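Local coordinates for protein glutathione S-transferase omega-like 2 (Saccharomyces cerevisiae, PDB 5LKB) that acts as a glutathione transferase of the Xi class that reacts with glutathionyl-(hydro)quinones, and also works as a one-cysteine thiol transferase and dehydroascorbate reductase, at residues H50-I54 with A332-T337; L253-Y257 with F318-W322; L290-I295 with W322-Y327; V294-D298 with T310-A314. All coordinates share one frame; numbering follows the deposited sequence.

Contact 1. Residues H50-I54 with A332-T337; sequences HRTLI and AFRYTT
His-50 reaches from helix 47-58 to the turn that ends helix 331-334 and gives a hydrogen bond to Thr-336. The bond runs from NE2 of His-50 to OG1 of Thr-336, 2.9 Å long and somewhat bent at 142°, with the hydroxyl lying in the plane of the imidazole. The ring extends this far because CG stands opposite the backbone N (chi1 -167°). Its edge also carries OG1 of Thr-337, 3.2 Å from CE1 of His-50. ND1, the other ring nitrogen, is hydrogen-bonded to NH1 of Arg-296, so both have partners.

The two threonine hydroxyls are themselves held by the helix end. OG1 of Thr-336 donates to O of Ala-332 over 2.7 Å, in the carbonyl plane, and therefore accepts from His-50. OG1 of Thr-337 donates to O of Phe-333, also over 2.7 Å, and meets it from the face opposite to that used by N of Thr-336.

Further along, CB of Leu-53 lies against the methyl CG2 of Thr-336 at 3.8 Å. Ile-54 splits its branches: CG1 sits 3.4 Å from OG1 of Thr-336, while CG2 is centred over one face of the Phe-333 ring, a CH-pi contact with CG2 3.9 Å from the ring centroid.

The helix of His-50 directly follows the nucleophile Cys-46, and the side chain of Cys-46 lies about 6 Å from that of His-50. The contact thus belongs to the interface between the thioredoxin-like domain and the helical C-terminal domain of a glutathione transferase, close to its active site.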
loop_
_atom_site.group_PDB
_atom_site.type_symbol
_atom_site.label_atom_id
_atom_site.label_comp_id
_atom_site.label_asym_id
_atom_site.label_seq_id
_atom_site.Cartn_x
_atom_site.Cartn_y
_atom_site.Cartn_z
ATOM N N HIS A 50 5.866 7.812 21.301
ATOM C CA HIS A 50 4.831 6.932 21.784
ATOM C C HIS A 50 5.378 6.017 22.886
ATOM O O HIS A 50 4.683 5.685 23.804
ATOM C CB HIS A 50 4.204 6.173 20.592
ATOM C CG HIS A 50 2.922 5.457 20.895
ATOM N ND1 HIS A 50 2.230 4.742 19.913
ATOM C CD2 HIS A 50 2.167 5.408 22.014
ATOM C CE1 HIS A 50 1.122 4.272 20.448
ATOM N NE2 HIS A 50 1.054 4.670 21.717
ATOM N N ARG A 51 6.635 5.577 22.780
ATOM C CA ARG A 51 7.222 4.728 23.807
ATOM C C ARG A 51 7.093 5.382 25.147
ATOM O O ARG A 51 6.788 4.706 26.117
ATOM C CB ARG A 51 8.712 4.515 23.549
ATOM C CG ARG A 51 9.122 3.844 22.208
ATOM C CD ARG A 51 10.607 4.042 22.054
ATOM N NE ARG A 51 11.194 3.101 21.111
ATOM C CZ ARG A 51 12.494 2.960 20.935
ATOM N NH1 ARG A 51 13.332 3.694 21.685
ATOM N NH2 ARG A 51 12.943 2.081 20.064
ATOM N N THR A 52 7.317 6.683 25.184
ATOM C CA THR A 52 7.339 7.388 26.462
ATOM C C THR A 52 5.941 7.573 27.025
ATOM O O THR A 52 5.781 7.583 28.251
ATOM C CB THR A 52 8.092 8.718 26.344
ATOM O OG1 THR A 52 7.385 9.711 25.624
ATOM C CG2 THR A 52 9.440 8.554 25.701
ATOM N N LEU A 53 4.917 7.754 26.169
ATOM C CA LEU A 53 3.550 7.863 26.649
ATOM C C LEU A 53 3.091 6.552 27.267
ATOM O O LEU A 53 2.471 6.553 28.338
ATOM C CB LEU A 53 2.622 8.238 25.527
ATOM C CG LEU A 53 2.757 9.605 24.948
ATOM C CD1 LEU A 53 1.733 9.781 23.792
ATOM C CD2 LEU A 53 2.545 10.721 25.960
ATOM N N ILE A 54 3.384 5.427 26.623
ATOM C CA ILE A 54 2.990 4.128 27.137
ATOM C C ILE A 54 3.643 3.908 28.511
ATOM O O ILE A 54 3.005 3.471 29.478
ATOM C CB ILE A 54 3.355 2.993 26.160
ATOM C CG1 ILE A 54 2.515 3.146 24.872
ATOM C CG2 ILE A 54 3.101 1.639 26.777
ATOM C CD1 ILE A 54 3.116 2.461 23.685
ATOM N N ALA A 332 -2.988 1.507 28.617
ATOM C CA ALA A 332 -1.807 2.351 28.366
ATOM C C ALA A 332 -1.449 2.378 26.891
ATOM O O ALA A 332 -0.855 3.355 26.439
ATOM C CB ALA A 332 -0.592 1.846 29.135
ATOM N N PHE A 333 -1.752 1.283 26.190
ATOM C CA PHE A 333 -1.521 1.170 24.754
ATOM C C PHE A 333 -2.677 1.790 23.964
ATOM O O PHE A 333 -2.478 2.746 23.201
ATOM C CB PHE A 333 -1.282 -0.292 24.397
ATOM C CG PHE A 333 0.024 -0.874 24.914
ATOM C CD1 PHE A 333 0.146 -1.293 26.243
ATOM C CD2 PHE A 333 1.136 -0.983 24.111
ATOM C CE1 PHE A 333 1.343 -1.875 26.709
ATOM C CE2 PHE A 333 2.318 -1.580 24.574
ATOM C CZ PHE A 333 2.428 -1.997 25.907
ATOM N N ARG A 334 -3.914 1.313 24.209
ATOM C CA ARG A 334 -5.038 1.789 23.400
ATOM C C ARG A 334 -5.147 3.307 23.455
ATOM O O ARG A 334 -5.326 3.969 22.427
ATOM C CB ARG A 334 -6.328 1.188 23.948
ATOM C CG ARG A 334 -7.523 1.493 23.157
ATOM C CD ARG A 334 -8.601 0.648 23.818
ATOM N NE ARG A 334 -9.899 0.747 23.195
ATOM C CZ ARG A 334 -10.930 -0.042 23.535
ATOM N NH1 ARG A 334 -10.810 -0.975 24.501
ATOM N NH2 ARG A 334 -12.079 0.098 22.924
ATOM N N TYR A 335 -5.102 3.869 24.673
ATOM C CA TYR A 335 -5.476 5.271 24.853
ATOM C C TYR A 335 -4.327 6.228 24.660
ATOM O O TYR A 335 -4.517 7.451 24.741
ATOM C CB TYR A 335 -6.229 5.478 26.184
ATOM C CG TYR A 335 -7.528 4.700 26.178
ATOM C CD1 TYR A 335 -8.549 5.046 25.320
ATOM C CD2 TYR A 335 -7.689 3.578 26.947
ATOM C CE1 TYR A 335 -9.769 4.311 25.266
ATOM C CE2 TYR A 335 -8.894 2.832 26.893
ATOM C CZ TYR A 335 -9.905 3.219 26.036
ATOM O OH TYR A 335 -11.103 2.528 25.943
ATOM N N THR A 336 -3.169 5.709 24.247
ATOM C CA THR A 336 -2.091 6.526 23.721
ATOM C C THR A 336 -1.894 6.384 22.231
ATOM O O THR A 336 -1.008 7.055 21.685
ATOM C CB THR A 336 -0.756 6.194 24.379
ATOM O OG1 THR A 336 -0.338 4.850 24.227
ATOM C CG2 THR A 336 -0.792 6.513 25.920
ATOM N N THR A 337 -2.716 5.553 21.583
ATOM C CA THR A 337 -2.613 5.256 20.146
ATOM C C THR A 337 -3.662 6.091 19.437
ATOM O O THR A 337 -4.867 5.873 19.635
ATOM C CB THR A 337 -2.793 3.776 19.892
ATOM O OG1 THR A 337 -1.801 3.044 20.618
ATOM C CG2 THR A 337 -2.637 3.435 18.385
#

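Contact 2. Residues L253-Y257 with F318-W322; sequences LSDKY and FIHLW
Phe-318 presses its ring against Ser-254 and Tyr-257 where two helices of the all-helical C-terminal domain of the transferase fold meet, 253-257 running at 72° to 318-322 with 10.0 Å between the axes. CA of Ser-254 lies over one face of the phenyl ring in a CH-pi contact, 3.8 Å from the ring centroid, and CB of Ser-254 comes within 3.5 Å of CD2 of Phe-318. Tyr-257, with CG anti to the backbone N (chi1 -173°), turns its ring toward Phe-318 and Leu-321 and crosses Phe-318 at about a right angle, its CG 3.4 Å from CE1 of Phe-318. The rings are inclined obliquely, at 47°. Beyond them, CD2 of Leu-321 touches the tyrosine ring at CE1, 4.0 Å away.

At the other end CB of Leu-253 meets CB of Phe-318, and CD1 leans on Ile-319 and on CB of Trp-322, 3.9 Å from the latter.

All of this is carbon packing, but polar groups just outside probably help to place it. The carboxylate of Glu-250, one turn before Ser-254, accepts from the backbone N of both Phe-318 and Ile-319, tying the start of helix 317-329 to helix 232-264. NE1 of Trp-322 donates to OD1 of Asp-287.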
loop_
_atom_site.group_PDB
_atom_site.type_symbol
_atom_site.label_atom_id
_atom_site.label_comp_id
_atom_site.label_asym_id
_atom_site.label_seq_id
_atom_site.Cartn_x
_atom_site.Cartn_y
_atom_site.Cartn_z
ATOM N N LEU A 253 7.506 -15.473 18.693
ATOM C CA LEU A 253 6.157 -15.503 19.226
ATOM C C LEU A 253 5.425 -16.809 18.931
ATOM O O LEU A 253 4.641 -17.272 19.760
ATOM C CB LEU A 253 5.366 -14.301 18.701
ATOM C CG LEU A 253 5.844 -12.965 19.179
ATOM C CD1 LEU A 253 5.086 -11.836 18.560
ATOM C CD2 LEU A 253 5.722 -12.864 20.722
ATOM N N SER A 254 5.646 -17.416 17.747
ATOM C CA SER A 254 5.040 -18.705 17.440
ATOM C C SER A 254 5.536 -19.789 18.401
ATOM O O SER A 254 4.743 -20.562 18.939
ATOM C CB SER A 254 5.363 -19.072 15.993
ATOM O OG SER A 254 4.872 -20.375 15.599
ATOM N N ASP A 255 6.841 -19.840 18.628
ATOM C CA ASP A 255 7.393 -20.795 19.587
ATOM C C ASP A 255 6.807 -20.558 20.978
ATOM O O ASP A 255 6.412 -21.509 21.668
ATOM C CB ASP A 255 8.914 -20.681 19.593
ATOM C CG ASP A 255 9.565 -21.309 18.372
ATOM O OD1 ASP A 255 8.858 -22.053 17.631
ATOM O OD2 ASP A 255 10.780 -21.061 18.165
ATOM N N LYS A 256 6.706 -19.298 21.396
ATOM C CA LYS A 256 6.136 -18.993 22.709
ATOM C C LYS A 256 4.668 -19.400 22.805
ATOM O O LYS A 256 4.224 -19.965 23.816
ATOM C CB LYS A 256 6.343 -17.524 23.049
ATOM C CG LYS A 256 7.596 -17.259 23.857
ATOM C CD LYS A 256 8.227 -15.989 23.399
ATOM C CE LYS A 256 9.306 -15.492 24.317
ATOM N NZ LYS A 256 8.670 -14.879 25.514
ATOM N N TYR A 257 3.885 -19.125 21.770
ATOM C CA TYR A 257 2.503 -19.577 21.755
ATOM C C TYR A 257 2.402 -21.101 21.859
ATOM O O TYR A 257 1.512 -21.635 22.549
ATOM C CB TYR A 257 1.796 -19.099 20.472
ATOM C CG TYR A 257 0.325 -19.400 20.500
ATOM C CD1 TYR A 257 -0.581 -18.537 21.106
ATOM C CD2 TYR A 257 -0.164 -20.574 19.934
ATOM C CE1 TYR A 257 -1.934 -18.835 21.147
ATOM C CE2 TYR A 257 -1.497 -20.864 19.974
ATOM C CZ TYR A 257 -2.375 -19.992 20.601
ATOM O OH TYR A 257 -3.720 -20.272 20.635
ATOM N N PHE A 318 1.135 -14.425 14.524
ATOM C CA PHE A 318 1.502 -14.313 15.926
ATOM C C PHE A 318 1.791 -12.872 16.328
ATOM O O PHE A 318 1.364 -12.431 17.406
ATOM C CB PHE A 318 2.606 -15.330 16.284
ATOM C CG PHE A 318 2.078 -16.726 16.242
ATOM C CD1 PHE A 318 1.256 -17.184 17.268
ATOM C CD2 PHE A 318 2.310 -17.549 15.149
ATOM C CE1 PHE A 318 0.710 -18.427 17.224
ATOM C CE2 PHE A 318 1.752 -18.815 15.109
ATOM C CZ PHE A 318 0.955 -19.251 16.159
ATOM N N ILE A 319 2.524 -12.110 15.503
ATOM C CA ILE A 319 2.630 -10.672 15.773
ATOM C C ILE A 319 1.241 -10.031 15.828
ATOM O O ILE A 319 0.980 -9.160 16.674
ATOM C CB ILE A 319 3.535 -9.981 14.742
ATOM C CG1 ILE A 319 4.982 -10.508 14.763
ATOM C CG2 ILE A 319 3.511 -8.487 14.947
ATOM C CD1 ILE A 319 5.883 -9.983 13.645
ATOM N N HIS A 320 0.345 -10.419 14.912
ATOM C CA HIS A 320 -0.973 -9.823 14.885
ATOM C C HIS A 320 -1.760 -10.114 16.181
ATOM O O HIS A 320 -2.488 -9.250 16.685
ATOM C CB HIS A 320 -1.725 -10.321 13.635
ATOM C CG HIS A 320 -3.023 -9.605 13.365
ATOM N ND1 HIS A 320 -4.109 -10.257 12.851
ATOM C CD2 HIS A 320 -3.396 -8.308 13.499
ATOM C CE1 HIS A 320 -5.091 -9.407 12.662
ATOM N NE2 HIS A 320 -4.703 -8.214 13.060
ATOM N N LEU A 321 -1.660 -11.340 16.704
ATOM C CA LEU A 321 -2.318 -11.657 17.964
ATOM C C LEU A 321 -1.709 -10.867 19.121
ATOM O O LEU A 321 -2.439 -10.240 19.909
ATOM C CB LEU A 321 -2.184 -13.145 18.186
ATOM C CG LEU A 321 -2.740 -13.640 19.521
ATOM C CD1 LEU A 321 -4.188 -13.465 19.598
ATOM C CD2 LEU A 321 -2.348 -15.126 19.652
ATOM N N TRP A 322 -0.370 -10.787 19.144
ATOM C CA TRP A 322 0.338 -10.071 20.185
ATOM C C TRP A 322 -0.017 -8.577 20.196
ATOM O O TRP A 322 -0.225 -7.987 21.262
ATOM C CB TRP A 322 1.829 -10.344 19.981
ATOM C CG TRP A 322 2.769 -9.437 20.721
ATOM C CD1 TRP A 322 3.287 -9.626 21.984
ATOM C CD2 TRP A 322 3.318 -8.206 20.257
ATOM N NE1 TRP A 322 4.092 -8.586 22.297
ATOM C CE2 TRP A 322 4.141 -7.697 21.261
ATOM C CE3 TRP A 322 3.172 -7.469 19.070
ATOM C CZ2 TRP A 322 4.836 -6.496 21.123
ATOM C CZ3 TRP A 322 3.846 -6.310 18.915
ATOM C CH2 TRP A 322 4.661 -5.805 19.939
#

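Contact 3. Residues L290-I295 with W322-Y327; sequences LYTTVI and WVRNLY
Tyr-291 and Val-323 form the middle of this crossing, where helices 290-295 and 322-327 pass at -104° with their axes 10.4 Å apart. With CG of Tyr-291 opposite the backbone N (chi1 174°), the phenol reaches across the other helix: CD2 meets CG2 of Val-323 at 3.7 Å, CB of Leu-326 follows, and OH arrives in the plane of the Tyr-327 ring, at its edge, 3.4 Å from CD1. That hydroxyl has its polar partner elsewhere, in Thr-337.

Val-323 turns CG2 away from its own N and in among the side chains of Tyr-291, Val-294 and Ile-295. CG1 of Val-294 lies 3.8 Å from this methyl, and CD1 of Ile-295 lies 4.0 Å from it. The same CD1 also touches the Tyr-327 ring.

At the other end the six-membered ring of the Trp-322 indole points in, and CH2 lies 3.5 Å from CD2 of Leu-290. The backbone N of Tyr-291 sits at the edge of the indole, near its plane. CD1 of Leu-326, one turn on from Trp-322, rests over one indole face.

Every touching residue is buried. This apolar packing of helices 285-304 and 317-329 is part of the core of the all-helical C-terminal domain of the glutathione transferase fold.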
loop_
_atom_site.group_PDB
_atom_site.type_symbol
_atom_site.label_atom_id
_atom_site.label_comp_id
_atom_site.label_asym_id
_atom_site.label_seq_id
_atom_site.Cartn_x
_atom_site.Cartn_y
_atom_site.Cartn_z
ATOM N N LEU A 290 8.679 -2.540 20.445
ATOM C CA LEU A 290 8.212 -3.174 19.201
ATOM C C LEU A 290 6.830 -2.658 18.851
ATOM O O LEU A 290 6.531 -2.441 17.658
ATOM C CB LEU A 290 8.177 -4.689 19.345
ATOM C CG LEU A 290 7.669 -5.486 18.127
ATOM C CD1 LEU A 290 8.562 -5.223 16.963
ATOM C CD2 LEU A 290 7.619 -6.946 18.427
ATOM N N TYR A 291 5.960 -2.509 19.841
ATOM C CA TYR A 291 4.558 -2.127 19.599
ATOM C C TYR A 291 4.438 -0.824 18.806
ATOM O O TYR A 291 3.562 -0.694 17.923
ATOM C CB TYR A 291 3.841 -1.917 20.943
ATOM C CG TYR A 291 2.415 -1.375 20.846
ATOM C CD1 TYR A 291 2.207 -0.041 20.856
ATOM C CD2 TYR A 291 1.320 -2.201 20.719
ATOM C CE1 TYR A 291 0.961 0.511 20.762
ATOM C CE2 TYR A 291 0.028 -1.668 20.632
ATOM C CZ TYR A 291 -0.149 -0.330 20.682
ATOM O OH TYR A 291 -1.407 0.232 20.588
ATOM N N THR A 292 5.216 0.186 19.135
ATOM C CA THR A 292 4.986 1.490 18.527
ATOM C C THR A 292 5.213 1.424 17.012
ATOM O O THR A 292 4.579 2.166 16.262
ATOM C CB THR A 292 5.760 2.592 19.209
ATOM O OG1 THR A 292 7.149 2.283 19.072
ATOM C CG2 THR A 292 5.390 2.724 20.716
ATOM N N THR A 293 6.076 0.517 16.556
ATOM C CA THR A 293 6.236 0.284 15.125
ATOM C C THR A 293 5.100 -0.571 14.595
ATOM O O THR A 293 4.521 -0.289 13.523
ATOM C CB THR A 293 7.582 -0.360 14.818
ATOM O OG1 THR A 293 8.625 0.533 15.241
ATOM C CG2 THR A 293 7.729 -0.635 13.322
ATOM N N VAL A 294 4.864 -1.721 15.230
ATOM C CA VAL A 294 3.890 -2.684 14.719
ATOM C C VAL A 294 2.498 -2.061 14.615
ATOM O O VAL A 294 1.805 -2.281 13.618
ATOM C CB VAL A 294 3.868 -3.996 15.534
ATOM C CG1 VAL A 294 2.796 -4.993 14.993
ATOM C CG2 VAL A 294 5.213 -4.711 15.461
ATOM N N ILE A 295 2.086 -1.215 15.575
ATOM C CA ILE A 295 0.758 -0.592 15.530
ATOM C C ILE A 295 0.601 0.387 14.368
ATOM O O ILE A 295 -0.523 0.637 13.913
ATOM C CB ILE A 295 0.416 0.057 16.901
ATOM C CG1 ILE A 295 -1.101 0.164 17.070
ATOM C CG2 ILE A 295 1.079 1.384 17.078
ATOM C CD1 ILE A 295 -1.844 -1.139 17.206
ATOM N N TRP A 322 -0.370 -10.787 19.144
ATOM C CA TRP A 322 0.338 -10.071 20.185
ATOM C C TRP A 322 -0.017 -8.577 20.196
ATOM O O TRP A 322 -0.225 -7.987 21.262
ATOM C CB TRP A 322 1.829 -10.344 19.981
ATOM C CG TRP A 322 2.769 -9.437 20.721
ATOM C CD1 TRP A 322 3.287 -9.626 21.984
ATOM C CD2 TRP A 322 3.318 -8.206 20.257
ATOM N NE1 TRP A 322 4.092 -8.586 22.297
ATOM C CE2 TRP A 322 4.141 -7.697 21.261
ATOM C CE3 TRP A 322 3.172 -7.469 19.070
ATOM C CZ2 TRP A 322 4.836 -6.496 21.123
ATOM C CZ3 TRP A 322 3.846 -6.310 18.915
ATOM C CH2 TRP A 322 4.661 -5.805 19.939
ATOM N N VAL A 323 -0.091 -7.925 19.021
ATOM C CA VAL A 323 -0.288 -6.486 19.024
ATOM C C VAL A 323 -1.744 -6.164 19.349
ATOM O O VAL A 323 -2.027 -5.139 19.978
ATOM C CB VAL A 323 0.200 -5.861 17.688
ATOM C CG1 VAL A 323 -0.809 -6.085 16.534
ATOM C CG2 VAL A 323 0.371 -4.381 17.822
ATOM N N ARG A 324 -2.674 -7.017 18.898
ATOM C CA ARG A 324 -4.073 -6.826 19.240
ATOM C C ARG A 324 -4.301 -7.039 20.728
ATOM O O ARG A 324 -5.080 -6.291 21.332
ATOM C CB ARG A 324 -4.977 -7.768 18.430
ATOM C CG ARG A 324 -5.104 -7.278 17.003
ATOM C CD ARG A 324 -5.992 -8.222 16.216
ATOM N NE ARG A 324 -5.428 -9.559 16.099
ATOM C CZ ARG A 324 -6.143 -10.625 15.741
ATOM N NH1 ARG A 324 -7.428 -10.501 15.507
ATOM N NH2 ARG A 324 -5.557 -11.817 15.650
ATOM N N ASN A 325 -3.605 -8.011 21.335
ATOM C CA ASN A 325 -3.740 -8.199 22.783
ATOM C C ASN A 325 -3.297 -6.937 23.523
ATOM O O ASN A 325 -3.977 -6.468 24.449
ATOM C CB ASN A 325 -2.919 -9.404 23.260
ATOM C CG ASN A 325 -3.032 -9.627 24.773
ATOM O OD1 ASN A 325 -4.131 -9.652 25.307
ATOM N ND2 ASN A 325 -1.914 -9.800 25.421
ATOM N N LEU A 326 -2.160 -6.348 23.116
ATOM C CA LEU A 326 -1.678 -5.128 23.769
ATOM C C LEU A 326 -2.644 -3.977 23.553
ATOM O O LEU A 326 -3.011 -3.261 24.497
ATOM C CB LEU A 326 -0.267 -4.784 23.315
ATOM C CG LEU A 326 0.806 -5.792 23.666
ATOM C CD1 LEU A 326 2.114 -5.406 23.071
ATOM C CD2 LEU A 326 0.955 -5.954 25.191
ATOM N N TYR A 327 -3.063 -3.770 22.307
ATOM C CA TYR A 327 -3.914 -2.625 22.036
ATOM C C TYR A 327 -5.235 -2.730 22.774
ATOM O O TYR A 327 -5.659 -1.770 23.406
ATOM C CB TYR A 327 -4.173 -2.561 20.509
ATOM C CG TYR A 327 -5.140 -1.421 20.143
ATOM C CD1 TYR A 327 -4.658 -0.151 19.875
ATOM C CD2 TYR A 327 -6.524 -1.615 20.117
ATOM C CE1 TYR A 327 -5.477 0.889 19.613
ATOM C CE2 TYR A 327 -7.338 -0.580 19.826
ATOM C CZ TYR A 327 -6.830 0.672 19.607
ATOM O OH TYR A 327 -7.643 1.703 19.279
#

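Contact 4. Residues V294-D298 with T310-A314; sequences VIRFD and TSIRA
Asp-298 offers its carboxylate to the start of helix 312-315, and both oxygens are used. OD1 of Asp-298 accepts from N of Ile-312 at 2.8 Å and OD2 from N of Arg-313 at 3.0 Å, each through its syn lone pair. A bend at chi3 (62°) brings NE of Arg-313 back to OD2 of Asp-298 at 3.0 Å, on the anti side and tilted out of the carboxylate plane, a salt bridge whose hydrogen bond is nearly straight (164°); the carboxylate and guanidinium planes stand 58° apart. A water donates to OD2 and accepts from NH2 of Arg-313, while NH1 is taken by the carbonyl of Pro-365.

Ser-311 supplies the N-cap, its OG accepting from N of Ala-314 over 3.1 Å. Side chains answer three backbone N-H groups of the first turn, two through Asp-298 and one through Ser-311.

Next to these bonds CG1 of Ile-312 packs on CD1 of Phe-297 at 3.8 Å, and CG1 of Val-294 also touches Ile-312. O of Thr-310, at the edge of the Phe-297 ring, is buried without a partner.

Two backbone N-H groups and NE of Arg-313 fasten the short helix to helix 285-304, and they probably keep the carboxylate ionised.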
loop_
_atom_site.group_PDB
_atom_site.type_symbol
_atom_site.label_atom_id
_atom_site.label_comp_id
_atom_site.label_asym_id
_atom_site.label_seq_id
_atom_site.Cartn_x
_atom_site.Cartn_y
_atom_site.Cartn_z
ATOM N N VAL A 294 4.864 -1.721 15.230
ATOM C CA VAL A 294 3.890 -2.684 14.719
ATOM C C VAL A 294 2.498 -2.061 14.615
ATOM O O VAL A 294 1.805 -2.281 13.618
ATOM C CB VAL A 294 3.868 -3.996 15.534
ATOM C CG1 VAL A 294 2.796 -4.993 14.993
ATOM C CG2 VAL A 294 5.213 -4.711 15.461
ATOM N N ILE A 295 2.086 -1.215 15.575
ATOM C CA ILE A 295 0.758 -0.592 15.530
ATOM C C ILE A 295 0.601 0.387 14.368
ATOM O O ILE A 295 -0.523 0.637 13.913
ATOM C CB ILE A 295 0.416 0.057 16.901
ATOM C CG1 ILE A 295 -1.101 0.164 17.070
ATOM C CG2 ILE A 295 1.079 1.384 17.078
ATOM C CD1 ILE A 295 -1.844 -1.139 17.206
ATOM N N ARG A 296 1.710 0.933 13.877
ATOM C CA ARG A 296 1.759 1.855 12.743
ATOM C C ARG A 296 1.962 1.132 11.412
ATOM O O ARG A 296 1.891 1.761 10.334
ATOM C CB ARG A 296 2.879 2.894 12.978
ATOM C CG ARG A 296 2.552 3.891 14.039
ATOM C CD ARG A 296 3.792 4.740 14.395
ATOM N NE ARG A 296 3.392 5.798 15.360
ATOM C CZ ARG A 296 3.021 5.575 16.635
ATOM N NH1 ARG A 296 3.113 4.396 17.152
ATOM N NH2 ARG A 296 2.530 6.576 17.321
ATOM N N PHE A 297 2.221 -0.165 11.467
ATOM C CA PHE A 297 2.715 -0.848 10.263
ATOM C C PHE A 297 1.636 -0.946 9.203
ATOM O O PHE A 297 1.846 -0.496 8.051
ATOM C CB PHE A 297 3.267 -2.233 10.632
ATOM C CG PHE A 297 4.178 -2.828 9.595
ATOM C CD1 PHE A 297 3.669 -3.590 8.554
ATOM C CD2 PHE A 297 5.532 -2.662 9.688
ATOM C CE1 PHE A 297 4.516 -4.111 7.599
ATOM C CE2 PHE A 297 6.381 -3.198 8.703
ATOM C CZ PHE A 297 5.896 -3.921 7.688
ATOM N N ASP A 298 0.459 -1.490 9.566
ATOM C CA ASP A 298 -0.600 -1.586 8.564
ATOM C C ASP A 298 -1.219 -0.236 8.248
ATOM O O ASP A 298 -1.505 0.022 7.065
ATOM C CB ASP A 298 -1.658 -2.628 8.958
ATOM C CG ASP A 298 -1.119 -4.042 8.974
ATOM O OD1 ASP A 298 0.050 -4.237 8.576
ATOM O OD2 ASP A 298 -1.870 -4.982 9.330
ATOM N N THR A 310 3.850 -8.042 2.627
ATOM C CA THR A 310 2.588 -8.416 3.218
ATOM C C THR A 310 2.312 -7.414 4.323
ATOM O O THR A 310 3.113 -6.493 4.560
ATOM C CB THR A 310 2.618 -9.851 3.727
ATOM O OG1 THR A 310 1.302 -10.264 4.113
ATOM C CG2 THR A 310 3.603 -9.992 4.816
ATOM N N SER A 311 1.165 -7.582 4.973
ATOM C CA SER A 311 0.793 -6.769 6.130
ATOM C C SER A 311 0.886 -7.625 7.375
ATOM O O SER A 311 1.034 -8.851 7.324
ATOM C CB SER A 311 -0.640 -6.254 5.962
ATOM O OG SER A 311 -1.552 -7.261 5.923
ATOM N N ILE A 312 0.882 -6.960 8.530
ATOM C CA ILE A 312 0.789 -7.709 9.790
ATOM C C ILE A 312 -0.471 -8.558 9.825
ATOM O O ILE A 312 -0.422 -9.770 10.093
ATOM C CB ILE A 312 0.812 -6.766 10.998
ATOM C CG1 ILE A 312 2.138 -5.960 11.046
ATOM C CG2 ILE A 312 0.609 -7.536 12.313
ATOM C CD1 ILE A 312 3.403 -6.764 11.107
ATOM N N ARG A 313 -1.616 -7.965 9.509
ATOM C CA ARG A 313 -2.870 -8.668 9.704
ATOM C C ARG A 313 -2.969 -9.866 8.741
ATOM O O ARG A 313 -3.539 -10.913 9.096
ATOM C CB ARG A 313 -4.043 -7.705 9.494
ATOM C CG ARG A 313 -4.197 -7.133 8.080
ATOM C CD ARG A 313 -5.199 -5.996 8.015
ATOM N NE ARG A 313 -4.785 -4.875 8.849
ATOM C CZ ARG A 313 -5.546 -3.860 9.185
ATOM N NH1 ARG A 313 -6.793 -3.729 8.692
ATOM N NH2 ARG A 313 -5.097 -2.961 10.042
ATOM N N ALA A 314 -2.419 -9.741 7.536
ATOM C CA ALA A 314 -2.509 -10.846 6.592
ATOM C C ALA A 314 -1.363 -11.817 6.694
ATOM O O ALA A 314 -1.557 -12.996 6.396
ATOM C CB ALA A 314 -2.506 -10.308 5.165
HETATM O O HOH W 1 -2.983 -4.301 11.803
#

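Overall arrangement
Helix 285-304 carries contacts 3 and 4, which use successive, overlapping parts of it, sharing Val-294 and Ile-295, with centres about 9 Å apart. Contacts 2 and 3 lie along helix 317-329 and share Trp-322, their centres about 11 Å apart. Contacts 2, 3 and 4 thus build one helical domain, whereas contact 1 joins it to the thioredoxin-like domain and encloses all the others along the chain. Contact 1 touches contact 3 through Thr-337 and Tyr-291, and contact 4 through His-50 and Arg-296. Packing therefore runs continuously from contact 2, about 21 Å from contact 1 between centres, to the neighbourhood of the nucleophile Cys-46.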